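Long-range contacts in putative uncharacterized protein (Thermotoga maritima, PDB 3CNL), which binds GTP as a circularly permuted GTPase and probably hydrolyses it in a late step of 50S ribosomal subunit assembly: residues Val25-Asp30 with Lys47-Leu52; Glu204-Phe209 with Met229-Glu234; Val89-Leu94 with Asn117-Lys122. All blocks are in the same frame, centred on the assembly; numbering follows the deposited sequence.

Contact 1. Residues Val25-Asp30 with Lys47-Leu52; sequences VVEVRD and KETIIL
Arg29 lays one face of its guanidinium against Ile51 across two neighbouring parallel strands, 24-30 and 48-54, in the central sheet of a circularly permuted G domain. The side chains cross obliquely: Ile51 CG2 lies 3.7 Å from Arg29 NE, near the group's rim, and Ile51 CD1 reaches to 3.6 Å from Arg29 NH2. Glu27 shares a sheet face with Ile51 and runs beside it, its chain, extended from a CG anti to the backbone N (chi1 -172°), carrying the carboxylate to Arg29. In a salt bridge, Glu27 OE2 receives Arg29 NH2 at 2.8 Å, within the guanidinium plane but from above the carboxylate plane. Further bonds, Ala39 N to Glu27 OE1 and Arg29 NH1 to Pro34 O, help fix both groups. Replacing Arg29 by an alanine would probably leave Glu27 OE2 without its charged mate and open a gap over Ile51. Five backbone bonds, from Val25 N to Glu48 O through to Arg29 N to Leu52 O, tie the strands. The opposite face carries Val26, Val28, Ile50 and Leu52; Ile115 covers Val28 and Leu52, while Val28 O accepts a bond from Thr110 OG1 of the GTP site. On this same face Val26 CG1 meets Leu52 CD1 at 3.6 Å.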
loop_
_atom_site.group_PDB
_atom_site.type_symbol
_atom_site.label_atom_id
_atom_site.label_comp_id
_atom_site.label_asym_id
_atom_site.label_seq_id
_atom_site.Cartn_x
_atom_site.Cartn_y
_atom_site.Cartn_z
ATOM N N VAL A 25 8.991 -5.844 13.362
ATOM C CA VAL A 25 8.454 -4.911 12.369
ATOM C C VAL A 25 7.469 -5.645 11.452
ATOM O O VAL A 25 7.826 -6.661 10.836
ATOM C CB VAL A 25 9.601 -4.340 11.455
ATOM C CG1 VAL A 25 9.035 -3.530 10.286
ATOM C CG2 VAL A 25 10.545 -3.467 12.265
ATOM N N VAL A 26 6.243 -5.116 11.380
ATOM C CA VAL A 26 5.247 -5.540 10.391
ATOM C C VAL A 26 5.223 -4.486 9.278
ATOM O O VAL A 26 4.801 -3.328 9.477
ATOM C CB VAL A 26 3.849 -5.723 11.024
ATOM C CG1 VAL A 26 2.807 -6.108 9.953
ATOM C CG2 VAL A 26 3.891 -6.785 12.137
ATOM N N GLU A 27 5.744 -4.887 8.127
ATOM C CA GLU A 27 5.781 -4.030 6.953
ATOM C C GLU A 27 4.471 -4.207 6.177
ATOM O O GLU A 27 4.202 -5.262 5.587
ATOM C CB GLU A 27 7.013 -4.380 6.123
ATOM C CG GLU A 27 7.304 -3.466 4.960
ATOM C CD GLU A 27 8.436 -4.007 4.100
ATOM O OE1 GLU A 27 9.067 -3.220 3.392
ATOM O OE2 GLU A 27 8.688 -5.238 4.112
ATOM N N VAL A 28 3.648 -3.167 6.213
ATOM C CA VAL A 28 2.346 -3.190 5.557
ATOM C C VAL A 28 2.477 -2.678 4.106
ATOM O O VAL A 28 2.660 -1.471 3.857
ATOM C CB VAL A 28 1.279 -2.431 6.372
ATOM C CG1 VAL A 28 -0.119 -2.478 5.669
ATOM C CG2 VAL A 28 1.187 -2.980 7.806
ATOM N N ARG A 29 2.381 -3.625 3.171
ATOM C CA ARG A 29 2.487 -3.364 1.744
ATOM C C ARG A 29 1.120 -3.583 1.120
ATOM O O ARG A 29 0.274 -4.224 1.728
ATOM C CB ARG A 29 3.477 -4.340 1.112
ATOM C CG ARG A 29 4.901 -4.334 1.730
ATOM C CD ARG A 29 5.858 -5.027 0.790
ATOM N NE ARG A 29 7.151 -5.235 1.413
ATOM C CZ ARG A 29 8.211 -5.761 0.815
ATOM N NH1 ARG A 29 8.154 -6.136 -0.461
ATOM N NH2 ARG A 29 9.341 -5.898 1.497
ATOM N N ASP A 30 0.913 -3.047 -0.076
ATOM C CA ASP A 30 -0.287 -3.314 -0.875
ATOM C C ASP A 30 0.073 -4.536 -1.731
ATOM O O ASP A 30 1.108 -4.542 -2.388
ATOM C CB ASP A 30 -0.643 -2.072 -1.730
ATOM C CG ASP A 30 -2.013 -2.176 -2.406
ATOM O OD1 ASP A 30 -2.284 -3.208 -3.033
ATOM O OD2 ASP A 30 -2.821 -1.215 -2.339
ATOM N N LYS A 47 15.868 -6.418 13.138
ATOM C CA LYS A 47 14.559 -6.727 13.714
ATOM C C LYS A 47 13.961 -7.937 13.042
ATOM O O LYS A 47 14.355 -8.290 11.932
ATOM C CB LYS A 47 13.597 -5.539 13.556
ATOM C CG LYS A 47 14.224 -4.183 13.838
ATOM C CD LYS A 47 14.439 -3.926 15.321
ATOM C CE LYS A 47 15.199 -2.623 15.515
ATOM N NZ LYS A 47 15.311 -2.236 16.952
ATOM N N GLU A 48 13.004 -8.570 13.715
ATOM C CA GLU A 48 12.202 -9.618 13.100
ATOM C C GLU A 48 11.159 -8.939 12.220
ATOM O O GLU A 48 10.292 -8.219 12.718
ATOM C CB GLU A 48 11.546 -10.502 14.175
ATOM C CG GLU A 48 10.666 -11.626 13.638
ATOM C CD GLU A 48 11.436 -12.664 12.844
ATOM O OE1 GLU A 48 12.650 -12.817 13.089
ATOM O OE2 GLU A 48 10.832 -13.329 11.968
ATOM N N THR A 49 11.250 -9.161 10.915
ATOM C CA THR A 49 10.385 -8.468 9.959
ATOM C C THR A 49 9.364 -9.431 9.348
ATOM O O THR A 49 9.714 -10.526 8.913
ATOM C CB THR A 49 11.204 -7.795 8.843
ATOM O OG1 THR A 49 12.097 -6.833 9.419
ATOM C CG2 THR A 49 10.299 -7.101 7.807
ATOM N N ILE A 50 8.102 -9.007 9.362
ATOM C CA ILE A 50 7.015 -9.718 8.687
ATOM C C ILE A 50 6.534 -8.853 7.511
ATOM O O ILE A 50 6.179 -7.688 7.699
ATOM C CB ILE A 50 5.849 -9.965 9.658
ATOM C CG1 ILE A 50 6.360 -10.647 10.943
ATOM C CG2 ILE A 50 4.717 -10.780 8.986
ATOM C CD1 ILE A 50 5.288 -10.834 11.993
ATOM N N ILE A 51 6.542 -9.408 6.304
ATOM C CA ILE A 51 5.964 -8.709 5.142
ATOM C C ILE A 51 4.484 -9.051 5.078
ATOM O O ILE A 51 4.123 -10.216 4.942
ATOM C CB ILE A 51 6.660 -9.090 3.825
ATOM C CG1 ILE A 51 8.119 -8.636 3.859
ATOM C CG2 ILE A 51 5.877 -8.505 2.589
ATOM C CD1 ILE A 51 9.018 -9.250 2.781
ATOM N N LEU A 52 3.638 -8.039 5.227
ATOM C CA LEU A 52 2.214 -8.233 5.186
ATOM C C LEU A 52 1.688 -7.688 3.855
ATOM O O LEU A 52 1.868 -6.508 3.539
ATOM C CB LEU A 52 1.577 -7.529 6.390
ATOM C CG LEU A 52 0.091 -7.648 6.716
ATOM C CD1 LEU A 52 -0.148 -7.174 8.144
ATOM C CD2 LEU A 52 -0.740 -6.807 5.796
#

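Contact 2. Residues Glu204-Phe209 with Met229-Glu234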
loop_
_atom_site.group_PDB
_atom_site.type_symbol
_atom_site.label_atom_id
_atom_site.label_comp_id
_atom_site.label_asym_id
_atom_site.label_seq_id
_atom_site.Cartn_x
_atom_site.Cartn_y
_atom_site.Cartn_z
ATOM N N GLU A 204 -8.360 9.782 -24.910
ATOM C CA GLU A 204 -9.750 9.394 -25.116
ATOM C C GLU A 204 -10.399 8.839 -23.854
ATOM O O GLU A 204 -11.575 9.112 -23.584
ATOM C CB GLU A 204 -9.852 8.330 -26.196
ATOM C CG GLU A 204 -9.626 8.814 -27.636
ATOM C CD GLU A 204 -9.594 7.662 -28.629
ATOM O OE1 GLU A 204 -10.290 6.650 -28.401
ATOM O OE2 GLU A 204 -8.863 7.758 -29.647
ATOM N N PHE A 205 -9.652 8.019 -23.107
ATOM C CA PHE A 205 -10.191 7.421 -21.893
ATOM C C PHE A 205 -10.615 8.488 -20.882
ATOM O O PHE A 205 -11.716 8.415 -20.323
ATOM C CB PHE A 205 -9.187 6.446 -21.249
ATOM C CG PHE A 205 -9.724 5.778 -20.020
ATOM C CD1 PHE A 205 -10.429 4.583 -20.119
ATOM C CD2 PHE A 205 -9.574 6.371 -18.758
ATOM C CE1 PHE A 205 -10.951 3.969 -18.961
ATOM C CE2 PHE A 205 -10.097 5.777 -17.620
ATOM C CZ PHE A 205 -10.786 4.563 -17.723
ATOM N N PHE A 206 -9.760 9.474 -20.662
ATOM C CA PHE A 206 -10.020 10.506 -19.648
ATOM C C PHE A 206 -10.967 11.620 -20.051
ATOM O O PHE A 206 -11.588 12.243 -19.195
ATOM C CB PHE A 206 -8.709 11.030 -19.077
ATOM C CG PHE A 206 -8.039 10.016 -18.198
ATOM C CD1 PHE A 206 -8.527 9.783 -16.914
ATOM C CD2 PHE A 206 -7.006 9.221 -18.692
ATOM C CE1 PHE A 206 -7.963 8.809 -16.106
ATOM C CE2 PHE A 206 -6.419 8.238 -17.881
ATOM C CZ PHE A 206 -6.893 8.042 -16.591
ATOM N N GLU A 207 -11.104 11.860 -21.351
ATOM C CA GLU A 207 -12.175 12.744 -21.818
ATOM C C GLU A 207 -13.513 12.036 -21.579
ATOM O O GLU A 207 -14.444 12.614 -21.018
ATOM C CB GLU A 207 -11.961 13.126 -23.293
ATOM C CG GLU A 207 -12.530 14.495 -23.685
ATOM C CD GLU A 207 -13.778 14.378 -24.521
ATOM O OE1 GLU A 207 -14.375 15.422 -24.895
ATOM O OE2 GLU A 207 -14.161 13.224 -24.818
ATOM N N ASP A 208 -13.599 10.769 -21.959
ATOM C CA ASP A 208 -14.809 9.989 -21.711
ATOM C C ASP A 208 -15.187 9.837 -20.218
ATOM O O ASP A 208 -16.361 9.959 -19.863
ATOM C CB ASP A 208 -14.704 8.622 -22.355
ATOM C CG ASP A 208 -15.860 7.735 -21.991
ATOM O OD1 ASP A 208 -17.000 8.087 -22.338
ATOM O OD2 ASP A 208 -15.635 6.689 -21.347
ATOM N N PHE A 209 -14.197 9.563 -19.367
ATOM C CA PHE A 209 -14.399 9.448 -17.920
ATOM C C PHE A 209 -14.951 10.737 -17.343
ATOM O O PHE A 209 -15.841 10.701 -16.477
ATOM C CB PHE A 209 -13.070 9.128 -17.207
ATOM C CG PHE A 209 -13.229 8.791 -15.736
ATOM C CD1 PHE A 209 -13.482 7.484 -15.334
ATOM C CD2 PHE A 209 -13.143 9.785 -14.765
ATOM C CE1 PHE A 209 -13.634 7.157 -13.978
ATOM C CE2 PHE A 209 -13.292 9.472 -13.404
ATOM C CZ PHE A 209 -13.535 8.149 -13.020
ATOM N N MET A 229 -7.639 12.679 -10.940
ATOM C CA MET A 229 -7.737 12.571 -9.480
ATOM C C MET A 229 -8.770 11.534 -9.051
ATOM O O MET A 229 -8.477 10.645 -8.256
ATOM C CB MET A 229 -8.094 13.942 -8.881
ATOM C CG MET A 229 -8.601 13.912 -7.440
ATOM S SD MET A 229 -7.253 13.640 -6.270
ATOM C CE MET A 229 -7.954 14.259 -4.730
ATOM N N LEU A 230 -9.983 11.653 -9.584
ATOM C CA LEU A 230 -11.080 10.756 -9.238
ATOM C C LEU A 230 -10.842 9.340 -9.736
ATOM O O LEU A 230 -11.133 8.374 -9.028
ATOM C CB LEU A 230 -12.384 11.310 -9.803
ATOM C CG LEU A 230 -13.731 10.583 -9.686
ATOM C CD1 LEU A 230 -14.105 10.197 -8.258
ATOM C CD2 LEU A 230 -14.812 11.492 -10.295
ATOM N N PHE A 231 -10.333 9.206 -10.963
ATOM C CA PHE A 231 -10.090 7.866 -11.513
ATOM C C PHE A 231 -9.117 7.095 -10.623
ATOM O O PHE A 231 -9.403 5.962 -10.203
ATOM C CB PHE A 231 -9.584 7.919 -12.971
ATOM C CG PHE A 231 -9.170 6.577 -13.504
ATOM C CD1 PHE A 231 -10.115 5.608 -13.790
ATOM C CD2 PHE A 231 -7.830 6.264 -13.661
ATOM C CE1 PHE A 231 -9.725 4.350 -14.239
ATOM C CE2 PHE A 231 -7.434 4.998 -14.141
ATOM C CZ PHE A 231 -8.373 4.063 -14.419
ATOM N N PHE A 232 -7.984 7.716 -10.321
ATOM C CA PHE A 232 -6.932 7.038 -9.562
ATOM C C PHE A 232 -7.293 6.824 -8.108
ATOM O O PHE A 232 -6.844 5.861 -7.487
ATOM C CB PHE A 232 -5.557 7.720 -9.740
ATOM C CG PHE A 232 -5.003 7.555 -11.120
ATOM C CD1 PHE A 232 -4.663 6.299 -11.596
ATOM C CD2 PHE A 232 -4.855 8.655 -11.977
ATOM C CE1 PHE A 232 -4.188 6.132 -12.910
ATOM C CE2 PHE A 232 -4.378 8.492 -13.277
ATOM C CZ PHE A 232 -4.042 7.238 -13.740
ATOM N N THR A 233 -8.161 7.681 -7.589
ATOM C CA THR A 233 -8.727 7.494 -6.253
ATOM C C THR A 233 -9.599 6.261 -6.285
ATOM O O THR A 233 -9.487 5.402 -5.418
ATOM C CB THR A 233 -9.542 8.722 -5.825
ATOM O OG1 THR A 233 -8.634 9.815 -5.670
ATOM C CG2 THR A 233 -10.270 8.474 -4.495
ATOM N N GLU A 234 -10.446 6.152 -7.303
ATOM C CA GLU A 234 -11.233 4.952 -7.500
ATOM C C GLU A 234 -10.412 3.666 -7.719
ATOM O O GLU A 234 -10.731 2.620 -7.149
ATOM C CB GLU A 234 -12.228 5.158 -8.645
ATOM C CG GLU A 234 -13.406 6.040 -8.230
ATOM C CD GLU A 234 -14.494 6.099 -9.266
ATOM O OE1 GLU A 234 -15.568 6.647 -8.946
ATOM O OE2 GLU A 234 -14.284 5.612 -10.396
#
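Phe231 pushes its ring among Phe205, Phe206 and Phe209, and each of its side-chain carbons finds an aromatic partner. CB comes first: it stands over one face of Phe209, 4.1 Å from that ring's centroid and only 16° off the normal, a CH-pi contact. The same Phe231 CB is also 3.6 Å from Phe206 CE1, which approaches from another side. With CG anti to the backbone N (chi1 173°), the ring heads toward helix 202-212. At its base, CG and CD2 receive the edge of Phe206, Phe231 CD2 lying 3.5 Å from Phe206 CE1 in an offset edge-to-face pair. On the CD1 side, opposite CD2, the Phe231 ring turns its edge to the face of Phe209, with Phe231 CD1 and Phe209 CE1 3.8 Å apart.

The result is an aromatic cluster between two helices of the all-helical C-terminal part of the chain; the axes of 204-209 and 229-234 pass 11.2 Å apart at 95°, and the rings fill the interval. Phe232 joins it through its CZ beside Phe206 CZ, and helix 182-196 contributes Phe189 and Phe192, the latter edge-to-face with Phe231.

Farther out, Phe231 CE1 lies 3.6 Å from Phe205 CZ, where Phe205 presents its edge to the same face of Phe231 that Phe206 meets. CE2 still touches Phe206 CZ, and the tip, Phe231 CZ, ends 4.0 Å from Phe205 CE2. Phe209 has polar company at its own rim: Glu234 OE2 lies near the ring plane, 3.7 Å from Phe209 CZ, where the slightly positive ring hydrogens would probably suit a carboxylate. Glu234 OE1 is engaged in a salt bridge with Arg213, while Leu230 CG borders the Phe209 ring at another point of its edge.

Contact 3. Residues Val89-Leu94 with Asn117-Lys122; sequences VLLKKL and NKLKGK
Leu119 meets Leu90, Leu91 and Leu94 in a small apolar contact between two helices, 87-94 and 112-120, that pack over one face of the central sheet. Nearly all of it converges on a single methyl. Leu119 CD1 is modelled 3.5 Å from Leu90 CD1, with the two side chains crossing at about a right angle. Leu91 CD2 lies 3.9 Å from the same Leu119 CD1, and Leu94 CD1 stands a little farther off at 4.3 Å. Leu119 is off its staggered positions at both torsions (chi1 -98°, chi2 27°), and Leu90 also departs from a staggered rotamer, so the exact closeness of the two methyls is doubtful.

Beside this patch the aliphatic part of Lys118 passes Leu90, with Lys118 CD 3.9 Å from Leu90 CD1. The lysine chain then bends at chi3 (-69°), and its NZ gives hydrogen bonds to the carbonyls of His82 and Glu85. A residue that packs through its methylenes thus also holds the loop that bears His82, part of the nucleotide pocket. Leu119 also touches Phe140 and Ile148 of the sheet, while Leu90 and Leu94 rest on Ile79 of strand 78-80. Helix 112-120 begins within the GTP-binding segment Asn109-Thr114, the strand-loop-helix arrangement of a P-loop (Walker A) GTPase.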
loop_
_atom_site.group_PDB
_atom_site.type_symbol
_atom_site.label_atom_id
_atom_site.label_comp_id
_atom_site.label_asym_id
_atom_site.label_seq_id
_atom_site.Cartn_x
_atom_site.Cartn_y
_atom_site.Cartn_z
ATOM N N VAL A 89 -7.854 -14.498 12.934
ATOM C CA VAL A 89 -7.142 -15.080 11.785
ATOM C C VAL A 89 -5.835 -14.312 11.525
ATOM O O VAL A 89 -4.798 -14.910 11.224
ATOM C CB VAL A 89 -8.007 -15.025 10.492
ATOM C CG1 VAL A 89 -7.220 -15.534 9.287
ATOM C CG2 VAL A 89 -9.319 -15.792 10.668
ATOM N N LEU A 90 -5.909 -12.988 11.634
ATOM C CA LEU A 90 -4.730 -12.122 11.475
ATOM C C LEU A 90 -3.667 -12.468 12.505
ATOM O O LEU A 90 -2.518 -12.643 12.171
ATOM C CB LEU A 90 -5.117 -10.653 11.651
ATOM C CG LEU A 90 -4.418 -9.561 10.831
ATOM C CD1 LEU A 90 -4.470 -8.245 11.590
ATOM C CD2 LEU A 90 -2.997 -9.895 10.372
ATOM N N LEU A 91 -4.065 -12.558 13.767
ATOM C CA LEU A 91 -3.119 -12.784 14.855
ATOM C C LEU A 91 -2.472 -14.147 14.735
ATOM O O LEU A 91 -1.287 -14.316 15.031
ATOM C CB LEU A 91 -3.821 -12.645 16.203
ATOM C CG LEU A 91 -4.187 -11.236 16.647
ATOM C CD1 LEU A 91 -4.904 -11.344 17.940
ATOM C CD2 LEU A 91 -2.917 -10.398 16.798
ATOM N N LYS A 92 -3.246 -15.112 14.251
ATOM C CA LYS A 92 -2.753 -16.469 14.021
ATOM C C LYS A 92 -1.731 -16.482 12.899
ATOM O O LYS A 92 -0.686 -17.159 12.998
ATOM C CB LYS A 92 -3.920 -17.407 13.692
ATOM C CG LYS A 92 -3.691 -18.829 14.123
ATOM C CD LYS A 92 -3.076 -19.665 13.010
ATOM C CE LYS A 92 -4.072 -20.721 12.519
ATOM N NZ LYS A 92 -4.246 -21.817 13.538
ATOM N N LYS A 93 -2.026 -15.740 11.827
ATOM C CA LYS A 93 -1.069 -15.550 10.726
ATOM C C LYS A 93 0.200 -14.859 11.200
ATOM O O LYS A 93 1.303 -15.254 10.818
ATOM C CB LYS A 93 -1.690 -14.745 9.580
ATOM C CG LYS A 93 -2.687 -15.509 8.750
ATOM C CD LYS A 93 -3.235 -14.660 7.610
ATOM C CE LYS A 93 -4.225 -15.470 6.744
ATOM N NZ LYS A 93 -4.742 -14.681 5.583
ATOM N N LEU A 94 0.056 -13.820 12.019
ATOM C CA LEU A 94 1.227 -13.076 12.498
ATOM C C LEU A 94 2.077 -13.919 13.448
ATOM O O LEU A 94 3.314 -13.876 13.385
ATOM C CB LEU A 94 0.814 -11.762 13.180
ATOM C CG LEU A 94 0.290 -10.625 12.299
ATOM C CD1 LEU A 94 -0.496 -9.602 13.147
ATOM C CD2 LEU A 94 1.467 -9.974 11.525
ATOM N N ASN A 117 -6.222 -0.694 14.404
ATOM C CA ASN A 117 -7.561 -0.678 14.974
ATOM C C ASN A 117 -8.099 -2.082 15.225
ATOM O O ASN A 117 -8.661 -2.343 16.290
ATOM C CB ASN A 117 -8.518 0.125 14.100
ATOM C CG ASN A 117 -8.210 1.606 14.102
ATOM O OD1 ASN A 117 -7.353 2.091 14.857
ATOM N ND2 ASN A 117 -8.909 2.343 13.242
ATOM N N LYS A 118 -7.912 -2.983 14.258
ATOM C CA LYS A 118 -8.282 -4.391 14.406
ATOM C C LYS A 118 -7.525 -5.046 15.564
ATOM O O LYS A 118 -8.135 -5.635 16.461
ATOM C CB LYS A 118 -8.008 -5.156 13.110
ATOM C CG LYS A 118 -8.728 -6.500 13.012
ATOM C CD LYS A 118 -8.259 -7.302 11.797
ATOM C CE LYS A 118 -8.710 -6.688 10.493
ATOM N NZ LYS A 118 -8.534 -7.647 9.379
ATOM N N LEU A 119 -6.199 -4.924 15.541
ATOM C CA LEU A 119 -5.326 -5.439 16.608
ATOM C C LEU A 119 -5.699 -4.922 18.008
ATOM O O LEU A 119 -5.731 -5.691 18.975
ATOM C CB LEU A 119 -3.866 -5.090 16.304
ATOM C CG LEU A 119 -2.898 -6.079 15.646
ATOM C CD1 LEU A 119 -3.582 -7.113 14.768
ATOM C CD2 LEU A 119 -1.829 -5.326 14.877
ATOM N N LYS A 120 -5.986 -3.627 18.101
ATOM C CA LYS A 120 -6.276 -2.969 19.373
ATOM C C LYS A 120 -7.659 -3.339 19.921
ATOM O O LYS A 120 -7.772 -3.926 21.004
ATOM C CB LYS A 120 -6.144 -1.456 19.194
ATOM C CG LYS A 120 -6.115 -0.616 20.456
ATOM C CD LYS A 120 -5.411 0.722 20.207
ATOM C CE LYS A 120 -5.991 1.471 19.011
ATOM N NZ LYS A 120 -5.070 2.533 18.507
ATOM N N GLY A 121 -8.700 -3.001 19.162
ATOM C CA GLY A 121 -10.082 -3.160 19.602
ATOM C C GLY A 121 -10.503 -2.018 20.512
ATOM O O GLY A 121 -10.019 -0.882 20.368
ATOM N N LYS A 122 -11.408 -2.317 21.446
ATOM C CA LYS A 122 -11.864 -1.335 22.443
ATOM C C LYS A 122 -10.819 -1.083 23.541
ATOM O O LYS A 122 -11.015 -0.233 24.426
ATOM C CB LYS A 122 -13.204 -1.749 23.054
ATOM C CG LYS A 122 -14.411 -1.218 22.289
ATOM C CD LYS A 122 -15.661 -1.140 23.168
ATOM C CE LYS A 122 -15.607 0.043 24.132
ATOM N NZ LYS A 122 -16.850 0.140 24.944
#

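Along the chain, contact 1 closes first, contact 3 follows, and contact 2 comes last. Contacts 1 and 3 share the G domain, their centres 14 Å apart: helix 87-94 lies over the sheet, where Leu94 touches Val26 and Ile50. Helix 112-120 covers the same sheet face, so the helix pair forms a layer over the strand pair, and helix 112-120 starts in the P-loop. Contact 2 belongs to the C-terminal helices on the other side of the chain's centre, with its centre 32 Å from that of contact 1 and 36 Å from that of contact 3. The protein thus joins a nucleotide-binding sheet-and-helix core to an aromatic-rich C-terminal helical region.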